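Farnesyl diphosphate synthase (Rhodobacter capsulatus, PDB 3M0G) probably condenses isopentenyl diphosphate with farnesyl diphosphate to give geranylgeranyl diphosphate, a magnesium-dependent step on the way to carotenoids and diterpenes. Local coordinates at residues B[4-9]-B[45-50]; B[34-39]-B[100-105]; B[202-207]-B[275-280]. All blocks are in the same frame, centred on the assembly; numbering follows the deposited sequence.

Interaction 1: B[4-9]-B[45-50]; sequences SERLKE and RAFLAI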
loop_
_atom_site.group_PDB
_atom_site.type_symbol
_atom_site.label_atom_id
_atom_site.label_comp_id
_atom_site.label_asym_id
_atom_site.label_seq_id
_atom_site.Cartn_x
_atom_site.Cartn_y
_atom_site.Cartn_z
ATOM N N SER B 4 -11.365 -10.290 28.327
ATOM C CA SER B 4 -9.966 -10.705 28.443
ATOM C C SER B 4 -9.697 -12.025 27.726
ATOM O O SER B 4 -8.719 -12.150 26.976
ATOM C CB SER B 4 -9.563 -10.826 29.911
ATOM O OG SER B 4 -8.174 -11.096 30.028
ATOM N N GLU B 5 -10.570 -12.998 27.964
ATOM C CA GLU B 5 -10.477 -14.302 27.328
ATOM C C GLU B 5 -10.664 -14.156 25.824
ATOM O O GLU B 5 -9.903 -14.725 25.054
ATOM C CB GLU B 5 -11.529 -15.255 27.911
ATOM C CG GLU B 5 -11.425 -16.702 27.445
ATOM C CD GLU B 5 -12.725 -17.477 27.622
ATOM O OE1 GLU B 5 -13.802 -16.932 27.285
ATOM O OE2 GLU B 5 -12.670 -18.636 28.084
ATOM N N ARG B 6 -11.672 -13.382 25.426
ATOM C CA ARG B 6 -11.948 -13.121 24.016
ATOM C C ARG B 6 -10.763 -12.423 23.340
ATOM O O ARG B 6 -10.408 -12.741 22.203
ATOM C CB ARG B 6 -13.235 -12.297 23.861
ATOM C CG ARG B 6 -13.761 -12.198 22.429
ATOM C CD ARG B 6 -14.142 -13.566 21.872
ATOM N NE ARG B 6 -14.130 -13.584 20.412
ATOM C CZ ARG B 6 -15.212 -13.501 19.642
ATOM N NH1 ARG B 6 -15.079 -13.524 18.323
ATOM N NH2 ARG B 6 -16.421 -13.376 20.173
ATOM N N LEU B 7 -10.148 -11.490 24.059
ATOM C CA LEU B 7 -8.981 -10.769 23.579
ATOM C C LEU B 7 -7.815 -11.732 23.382
ATOM O O LEU B 7 -7.093 -11.651 22.387
ATOM C CB LEU B 7 -8.610 -9.674 24.584
ATOM C CG LEU B 7 -7.892 -8.398 24.143
ATOM C CD1 LEU B 7 -8.204 -7.996 22.696
ATOM C CD2 LEU B 7 -8.232 -7.259 25.123
ATOM N N LYS B 8 -7.665 -12.654 24.329
ATOM C CA LYS B 8 -6.608 -13.660 24.304
ATOM C C LYS B 8 -6.810 -14.667 23.167
ATOM O O LYS B 8 -5.840 -15.056 22.508
ATOM C CB LYS B 8 -6.546 -14.391 25.649
ATOM C CG LYS B 8 -5.150 -14.519 26.250
ATOM C CD LYS B 8 -4.277 -15.540 25.523
ATOM C CE LYS B 8 -2.861 -15.547 26.092
ATOM N NZ LYS B 8 -1.906 -16.243 25.187
ATOM N N GLU B 9 -8.064 -15.077 22.945
ATOM C CA GLU B 9 -8.419 -15.980 21.840
ATOM C C GLU B 9 -8.085 -15.369 20.476
ATOM O O GLU B 9 -7.545 -16.056 19.600
ATOM C CB GLU B 9 -9.904 -16.376 21.898
ATOM C CG GLU B 9 -10.248 -17.373 23.000
ATOM C CD GLU B 9 -11.754 -17.593 23.183
ATOM O OE1 GLU B 9 -12.232 -17.470 24.341
ATOM O OE2 GLU B 9 -12.458 -17.887 22.185
ATOM N N ARG B 45 -7.136 -3.934 16.775
ATOM C CA ARG B 45 -7.787 -3.731 15.491
ATOM C C ARG B 45 -8.343 -5.044 14.941
ATOM O O ARG B 45 -9.512 -5.122 14.548
ATOM C CB ARG B 45 -6.819 -3.040 14.543
ATOM C CG ARG B 45 -6.494 -1.634 15.045
ATOM C CD ARG B 45 -5.246 -1.044 14.381
ATOM N NE ARG B 45 -4.865 0.219 15.012
ATOM C CZ ARG B 45 -4.182 0.318 16.160
ATOM N NH1 ARG B 45 -3.805 -0.766 16.827
ATOM N NH2 ARG B 45 -3.888 1.511 16.652
ATOM N N ALA B 46 -7.504 -6.079 14.967
ATOM C CA ALA B 46 -7.903 -7.422 14.581
ATOM C C ALA B 46 -9.107 -7.852 15.426
ATOM O O ALA B 46 -10.028 -8.501 14.933
ATOM C CB ALA B 46 -6.756 -8.368 14.774
ATOM N N PHE B 47 -9.114 -7.432 16.693
ATOM C CA PHE B 47 -10.196 -7.769 17.596
ATOM C C PHE B 47 -11.490 -7.078 17.158
ATOM O O PHE B 47 -12.521 -7.710 17.049
ATOM C CB PHE B 47 -9.806 -7.422 19.039
ATOM C CG PHE B 47 -10.862 -7.727 20.048
ATOM C CD1 PHE B 47 -10.951 -8.993 20.624
ATOM C CD2 PHE B 47 -11.752 -6.739 20.450
ATOM C CE1 PHE B 47 -11.928 -9.276 21.578
ATOM C CE2 PHE B 47 -12.732 -7.010 21.411
ATOM C CZ PHE B 47 -12.818 -8.276 21.971
ATOM N N LEU B 48 -11.415 -5.791 16.853
ATOM C CA LEU B 48 -12.559 -5.008 16.373
ATOM C C LEU B 48 -13.171 -5.490 15.052
ATOM O O LEU B 48 -14.399 -5.391 14.855
ATOM C CB LEU B 48 -12.160 -3.535 16.224
ATOM C CG LEU B 48 -11.950 -2.698 17.491
ATOM C CD1 LEU B 48 -11.453 -1.324 17.049
ATOM C CD2 LEU B 48 -13.231 -2.547 18.253
ATOM N N ALA B 49 -12.332 -6.029 14.179
ATOM C CA ALA B 49 -12.774 -6.569 12.905
ATOM C C ALA B 49 -13.558 -7.834 13.170
ATOM O O ALA B 49 -14.689 -7.995 12.697
ATOM C CB ALA B 49 -11.570 -6.876 12.005
ATOM N N ILE B 50 -12.953 -8.728 13.945
ATOM C CA ILE B 50 -13.585 -10.018 14.264
ATOM C C ILE B 50 -14.863 -9.864 15.086
ATOM O O ILE B 50 -15.829 -10.664 14.953
ATOM C CB ILE B 50 -12.587 -10.955 14.998
ATOM C CG1 ILE B 50 -11.506 -11.433 14.014
ATOM C CG2 ILE B 50 -13.323 -12.163 15.617
ATOM C CD1 ILE B 50 -10.205 -11.963 14.655
#

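Interaction 2: B[34-39]-B[100-105]; sequences MAYAAQ and KKWDDA. Unlike the reference sequence in segment 100-105: K100 (reference Arg), D104 (reference Glu).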
loop_
_atom_site.group_PDB
_atom_site.type_symbol
_atom_site.label_atom_id
_atom_site.label_comp_id
_atom_site.label_asym_id
_atom_site.label_seq_id
_atom_site.Cartn_x
_atom_site.Cartn_y
_atom_site.Cartn_z
HETATM N N MSE B 34 9.453 -8.701 7.898
HETATM C CA MSE B 34 7.986 -8.593 7.890
HETATM C C MSE B 34 7.402 -9.454 9.007
HETATM O O MSE B 34 6.572 -8.994 9.793
HETATM C CB MSE B 34 7.406 -9.053 6.545
HETATM C CG MSE B 34 7.895 -8.253 5.346
HETATM SE SE MSE B 34 7.295 -8.999 3.641
HETATM C CE MSE B 34 5.376 -8.687 3.858
ATOM N N ALA B 35 7.848 -10.707 9.068
ATOM C CA ALA B 35 7.390 -11.656 10.082
ATOM C C ALA B 35 7.615 -11.087 11.488
ATOM O O ALA B 35 6.722 -11.144 12.350
ATOM C CB ALA B 35 8.105 -13.004 9.913
ATOM N N TYR B 36 8.798 -10.512 11.692
ATOM C CA TYR B 36 9.192 -9.902 12.979
ATOM C C TYR B 36 8.276 -8.721 13.329
ATOM O O TYR B 36 7.826 -8.595 14.463
ATOM C CB TYR B 36 10.657 -9.465 12.894
ATOM C CG TYR B 36 11.258 -8.866 14.145
ATOM C CD1 TYR B 36 11.830 -9.682 15.126
ATOM C CD2 TYR B 36 11.300 -7.475 14.328
ATOM C CE1 TYR B 36 12.386 -9.137 16.271
ATOM C CE2 TYR B 36 11.859 -6.919 15.476
ATOM C CZ TYR B 36 12.399 -7.757 16.436
ATOM O OH TYR B 36 12.960 -7.219 17.563
ATOM N N ALA B 37 7.982 -7.883 12.333
ATOM C CA ALA B 37 7.176 -6.663 12.532
ATOM C C ALA B 37 5.729 -6.982 12.845
ATOM O O ALA B 37 5.081 -6.266 13.603
ATOM C CB ALA B 37 7.258 -5.779 11.322
ATOM N N ALA B 38 5.237 -8.075 12.277
ATOM C CA ALA B 38 3.852 -8.483 12.448
ATOM C C ALA B 38 3.606 -9.405 13.644
ATOM O O ALA B 38 2.474 -9.792 13.886
ATOM C CB ALA B 38 3.341 -9.122 11.148
ATOM N N GLN B 39 4.665 -9.742 14.386
ATOM C CA GLN B 39 4.576 -10.607 15.563
ATOM C C GLN B 39 4.097 -9.809 16.772
ATOM O O GLN B 39 4.511 -8.658 16.973
ATOM C CB GLN B 39 5.944 -11.236 15.883
ATOM C CG GLN B 39 6.289 -12.491 15.100
ATOM C CD GLN B 39 7.790 -12.840 15.102
ATOM O OE1 GLN B 39 8.547 -12.444 16.001
ATOM N NE2 GLN B 39 8.212 -13.598 14.100
ATOM N N LYS B 100 16.660 -1.187 13.434
ATOM C CA LYS B 100 17.822 -1.529 14.274
ATOM C C LYS B 100 18.315 -2.966 14.082
ATOM O O LYS B 100 19.511 -3.207 14.083
ATOM C CB LYS B 100 17.545 -1.267 15.763
ATOM C CG LYS B 100 17.262 0.186 16.093
ATOM C CD LYS B 100 18.482 1.071 15.851
ATOM C CE LYS B 100 19.406 1.062 17.066
ATOM N NZ LYS B 100 20.299 2.256 17.094
ATOM N N LYS B 101 17.394 -3.916 13.944
ATOM C CA LYS B 101 17.750 -5.337 13.785
ATOM C C LYS B 101 18.251 -5.675 12.372
ATOM O O LYS B 101 19.096 -6.563 12.201
ATOM C CB LYS B 101 16.573 -6.234 14.209
ATOM C CG LYS B 101 16.854 -7.742 14.181
ATOM C CD LYS B 101 15.734 -8.547 14.833
ATOM C CE LYS B 101 15.924 -10.049 14.616
ATOM N NZ LYS B 101 17.053 -10.620 15.423
ATOM N N TRP B 102 17.740 -4.982 11.356
ATOM C CA TRP B 102 18.308 -5.122 10.014
ATOM C C TRP B 102 19.053 -3.834 9.613
ATOM O O TRP B 102 20.200 -3.617 10.016
ATOM C CB TRP B 102 17.224 -5.550 9.012
ATOM C CG TRP B 102 16.781 -7.004 9.179
ATOM C CD1 TRP B 102 17.274 -8.092 8.510
ATOM C CD2 TRP B 102 15.794 -7.516 10.098
ATOM N NE1 TRP B 102 16.641 -9.240 8.936
ATOM C CE2 TRP B 102 15.730 -8.915 9.909
ATOM C CE3 TRP B 102 14.950 -6.926 11.047
ATOM C CZ2 TRP B 102 14.849 -9.736 10.637
ATOM C CZ3 TRP B 102 14.067 -7.747 11.774
ATOM C CH2 TRP B 102 14.040 -9.138 11.567
ATOM N N ASP B 103 18.408 -2.981 8.830
ATOM C CA ASP B 103 18.894 -1.626 8.593
ATOM C C ASP B 103 17.731 -0.757 8.116
ATOM O O ASP B 103 16.598 -1.246 8.039
ATOM C CB ASP B 103 20.098 -1.603 7.626
ATOM C CG ASP B 103 19.845 -2.356 6.318
ATOM O OD1 ASP B 103 18.676 -2.539 5.925
ATOM O OD2 ASP B 103 20.841 -2.730 5.653
ATOM N N ASP B 104 17.998 0.517 7.828
ATOM C CA ASP B 104 16.956 1.443 7.364
ATOM C C ASP B 104 16.316 1.003 6.037
ATOM O O ASP B 104 15.094 1.077 5.876
ATOM C CB ASP B 104 17.502 2.873 7.252
ATOM C CG ASP B 104 17.641 3.560 8.599
ATOM O OD1 ASP B 104 17.407 2.925 9.633
ATOM O OD2 ASP B 104 18.010 4.752 8.618
ATOM N N ALA B 105 17.143 0.547 5.095
ATOM C CA ALA B 105 16.658 0.052 3.798
ATOM C C ALA B 105 15.639 -1.078 3.976
ATOM O O ALA B 105 14.569 -1.073 3.353
ATOM C CB ALA B 105 17.822 -0.425 2.940
#

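Interaction 3: B[202-207]-B[275-280]; sequences TAYATA and STLRAC. Unlike the reference sequence in segment 202-207: T202 (reference Ala). Unlike the reference sequence in segment 275-280: S275 (reference Ala).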
loop_
_atom_site.group_PDB
_atom_site.type_symbol
_atom_site.label_atom_id
_atom_site.label_comp_id
_atom_site.label_asym_id
_atom_site.label_seq_id
_atom_site.Cartn_x
_atom_site.Cartn_y
_atom_site.Cartn_z
ATOM N N THR B 202 -19.344 3.050 12.626
ATOM C CA THR B 202 -18.568 4.281 12.332
ATOM C C THR B 202 -18.618 5.303 13.489
ATOM O O THR B 202 -17.612 5.946 13.821
ATOM C CB THR B 202 -19.041 4.934 11.002
ATOM O OG1 THR B 202 -18.933 3.979 9.944
ATOM C CG2 THR B 202 -18.196 6.157 10.641
ATOM N N ALA B 203 -19.783 5.437 14.113
ATOM C CA ALA B 203 -19.974 6.391 15.205
ATOM C C ALA B 203 -19.256 5.913 16.467
ATOM O O ALA B 203 -18.578 6.693 17.135
ATOM C CB ALA B 203 -21.481 6.628 15.465
ATOM N N TYR B 204 -19.453 4.632 16.785
ATOM C CA TYR B 204 -18.711 3.895 17.809
ATOM C C TYR B 204 -17.209 4.151 17.699
ATOM O O TYR B 204 -16.549 4.512 18.674
ATOM C CB TYR B 204 -19.012 2.391 17.682
ATOM C CG TYR B 204 -18.092 1.464 18.468
ATOM C CD1 TYR B 204 -18.251 1.282 19.855
ATOM C CD2 TYR B 204 -17.071 0.760 17.825
ATOM C CE1 TYR B 204 -17.394 0.430 20.576
ATOM C CE2 TYR B 204 -16.211 -0.096 18.536
ATOM C CZ TYR B 204 -16.379 -0.261 19.898
ATOM O OH TYR B 204 -15.533 -1.104 20.594
ATOM N N ALA B 205 -16.692 3.982 16.497
ATOM C CA ALA B 205 -15.254 4.074 16.229
ATOM C C ALA B 205 -14.683 5.496 16.331
ATOM O O ALA B 205 -13.578 5.684 16.831
ATOM C CB ALA B 205 -14.969 3.472 14.853
ATOM N N THR B 206 -15.452 6.477 15.862
ATOM C CA THR B 206 -15.110 7.894 15.978
ATOM C C THR B 206 -14.914 8.253 17.463
ATOM O O THR B 206 -13.925 8.901 17.826
ATOM C CB THR B 206 -16.229 8.797 15.355
ATOM O OG1 THR B 206 -16.464 8.420 13.992
ATOM C CG2 THR B 206 -15.850 10.267 15.408
ATOM N N ALA B 207 -15.837 7.803 18.320
ATOM C CA ALA B 207 -15.729 8.049 19.767
ATOM C C ALA B 207 -14.618 7.228 20.421
ATOM O O ALA B 207 -13.813 7.779 21.184
ATOM C CB ALA B 207 -17.059 7.844 20.473
ATOM N N SER B 275 -22.483 -5.910 23.605
ATOM C CA SER B 275 -21.839 -5.895 24.933
ATOM C C SER B 275 -20.329 -6.154 24.906
ATOM O O SER B 275 -19.585 -5.539 25.655
ATOM C CB SER B 275 -22.553 -6.878 25.876
ATOM O OG SER B 275 -22.510 -8.187 25.351
ATOM N N THR B 276 -19.861 -7.027 24.018
ATOM C CA THR B 276 -18.424 -7.257 23.899
ATOM C C THR B 276 -17.710 -6.004 23.338
ATOM O O THR B 276 -16.660 -5.625 23.834
ATOM C CB THR B 276 -18.111 -8.527 23.078
ATOM O OG1 THR B 276 -18.726 -9.643 23.713
ATOM C CG2 THR B 276 -16.608 -8.777 23.000
ATOM N N LEU B 277 -18.303 -5.344 22.344
ATOM C CA LEU B 277 -17.748 -4.067 21.860
ATOM C C LEU B 277 -17.848 -2.910 22.859
ATOM O O LEU B 277 -16.972 -2.040 22.887
ATOM C CB LEU B 277 -18.370 -3.657 20.525
ATOM C CG LEU B 277 -17.971 -4.428 19.264
ATOM C CD1 LEU B 277 -18.581 -3.798 18.032
ATOM C CD2 LEU B 277 -16.478 -4.484 19.125
ATOM N N ARG B 278 -18.928 -2.866 23.633
ATOM C CA ARG B 278 -19.058 -1.892 24.714
ATOM C C ARG B 278 -17.955 -2.096 25.760
ATOM O O ARG B 278 -17.358 -1.136 26.211
ATOM C CB ARG B 278 -20.466 -1.927 25.343
ATOM C CG ARG B 278 -21.548 -1.350 24.413
ATOM C CD ARG B 278 -22.979 -1.469 24.966
ATOM N NE ARG B 278 -23.828 -0.429 24.378
ATOM C CZ ARG B 278 -25.157 -0.449 24.334
ATOM N NH1 ARG B 278 -25.837 -1.471 24.839
ATOM N NH2 ARG B 278 -25.808 0.560 23.767
ATOM N N ALA B 279 -17.659 -3.346 26.096
ATOM C CA ALA B 279 -16.586 -3.652 27.064
ATOM C C ALA B 279 -15.202 -3.259 26.534
ATOM O O ALA B 279 -14.360 -2.747 27.284
ATOM C CB ALA B 279 -16.636 -5.136 27.484
ATOM N N CYS B 280 -14.986 -3.456 25.231
ATOM C CA CYS B 280 -13.723 -3.081 24.615
ATOM C C CYS B 280 -13.472 -1.574 24.718
ATOM O O CYS B 280 -12.349 -1.154 24.984
ATOM C CB CYS B 280 -13.669 -3.520 23.155
ATOM S SG CYS B 280 -12.094 -3.136 22.361
#

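Interaction 1: B[4-9]-B[45-50]
F47 pushes its phenyl ring at helix 3-23 and meets two consecutive residues there, L7 over one face and R6 at the rim. The methyl CD1 of L7 stands 4.0 Å from the centroid of the F47 ring and 29° off the ring normal, a CH-pi contact. Its shortest approach is 3.6 Å, from L7 CD1 to F47 CD1. At the ring edge the aliphatic CG of R6 lies 3.6 Å from F47 CE1, near the plane of the ring. A flat, apolar side chain suits this place because it can use face and rim at once. With CG of F47 anti to its backbone N, the ring is carried out from helix 44-55 toward L7 and R6.

The segment axes pass 10.3 Å apart at 103°, nearly perpendicular, and L7 and F47 have the closest CA atoms. At this crossing only R6 and L7 of segment 4-9 meet F47 and I50 of segment 45-50; the N-terminal helix of this all-helical prenyl synthase fold lies across another helix of the bundle.

One turn beyond F47, I50 offers its CG2 methyl to the arginine, 3.5 Å from NH1 of R6. The R6 chain bends at chi2, about the CB-CG bond, just where CG touches the ring, and its guanidinium plane ends 71° from that of the ring. That group has a stronger partner in E51, whose OE2 forms a salt bridge with R6 NH1; arginine therefore serves both needs here, grease along its stem and charge at its tip.

Farther out, L3 and V10 of the same N-terminal helix also touch F47, and V10 reaches I50. From helix 275-285, T276 and C280 pack against F47, while Y283 meets L7.

Interaction 2: B[34-39]-B[100-105]
Y36 takes two neighbours on its ring, from the end of helix 98-101 and the residue after it: the aliphatic stem of K101 and the indole of W102. The tighter part is aromatic. W102 turns the edge of its six-membered ring toward the face of Y36 in a T-shaped stack, centroids 5.4 Å apart and planes at 73°. Its CH2 edge atom comes to 3.6 Å from CB of Y36, at the base of the tyrosine side chain. The backbones stay well apart, the nearest CA atoms of the two segments, those of Y36 and K101, being separated by 9.7 Å; large side chains, tryptophan among them, bridge the distance.

K101 forms the looser, solvent-facing part. With CG anti to the backbone N (chi1 -176°), its chain runs extended as far as CE and then turns at chi4, laying CD 3.9 Å from the centroid of the Y36 ring as a CH-pi contact. Lysine is apt here, with methylenes to cover a ring in an exposed residue whose charged end need not be buried.

The Y36 hydroxyl is hydrogen-bonded to the carbonyl oxygen of P96, which anchors the far end of the ring, and W102 NE1 has a weak hydrogen bond to D29 OD2. A leucine in place of Y36 would probably leave the W102 edge without an aromatic face and the P96 carbonyl without its hydroxyl partner.

W102 is the first residue after helix 98-101 to leave helical geometry. The arrangement is thus a T-shaped aromatic pair where that helix ends and D103 caps helix 104-121, against helix 29-37 on the surface of the prenyl synthase fold.

Interaction 3: B[202-207]-B[275-280]
A side chain-to-backbone hydrogen bond between two helices of the all-helical prenyl synthase fold defines this contact: Y204, on helix 199-219, donates its hydroxyl to the main-chain carbonyl of L277 near the start of helix 275-285. The distance from Y204 OH to L277 O is 2.9 Å. The donor comes in at a C=O...donor angle of 125°, tilted 27° from the carbonyl plane, an approach from the flank of a carbonyl within a helix.

Tyrosine suits the position because its ring spans a wide gap, the CA atoms of Y204 and L277 being 9.0 Å apart, and still ends in a polar atom. The reach depends on the first torsion, which sets CG opposite the backbone N (chi1 167°) and sends the ring outward from its helix.

Carbon atoms of L277 and C280 lie beside the bond. CB of L277 packs 4.0 Å from Y204 CZ, and the methyl CD2 of L277 is 3.8 Å from Y204 OH. C280 adds its CB, 4.0 Å from Y204 OH. Leucine and the small cysteine thus offer carbon atoms to the buried hydroxyl, whose bond to L277 O satisfies it.

Helix 44-55 borders the pair, with L48 against Y204 and I55 against L277, while A263 of helix 249-265 and L267 of the following loop also pack on the tyrosine.

Interactions 1 and 3 are buried neighbours, their centres about 13 Å apart. They hold different helices, which touch where helix 44-55 of interaction 1 packs on both partners of interaction 3: L48 CD2 lies 3.9 Å from L277 CD2. Interaction 2 is a surface contact, its centre about 32 Å from that of interaction 3 and on the opposite side of the chain's centre. An aromatic side chain carries each contact, used differently: phenylalanine in apolar packing, a partly exposed tyrosine in a T-shaped pair with tryptophan, with a lysine methylene over a face, and a buried tyrosine bonding to a carbonyl. Helix 29-37 of interaction 2 follows helix 3-23 and precedes helix 44-55, linking it in sequence to interaction 1.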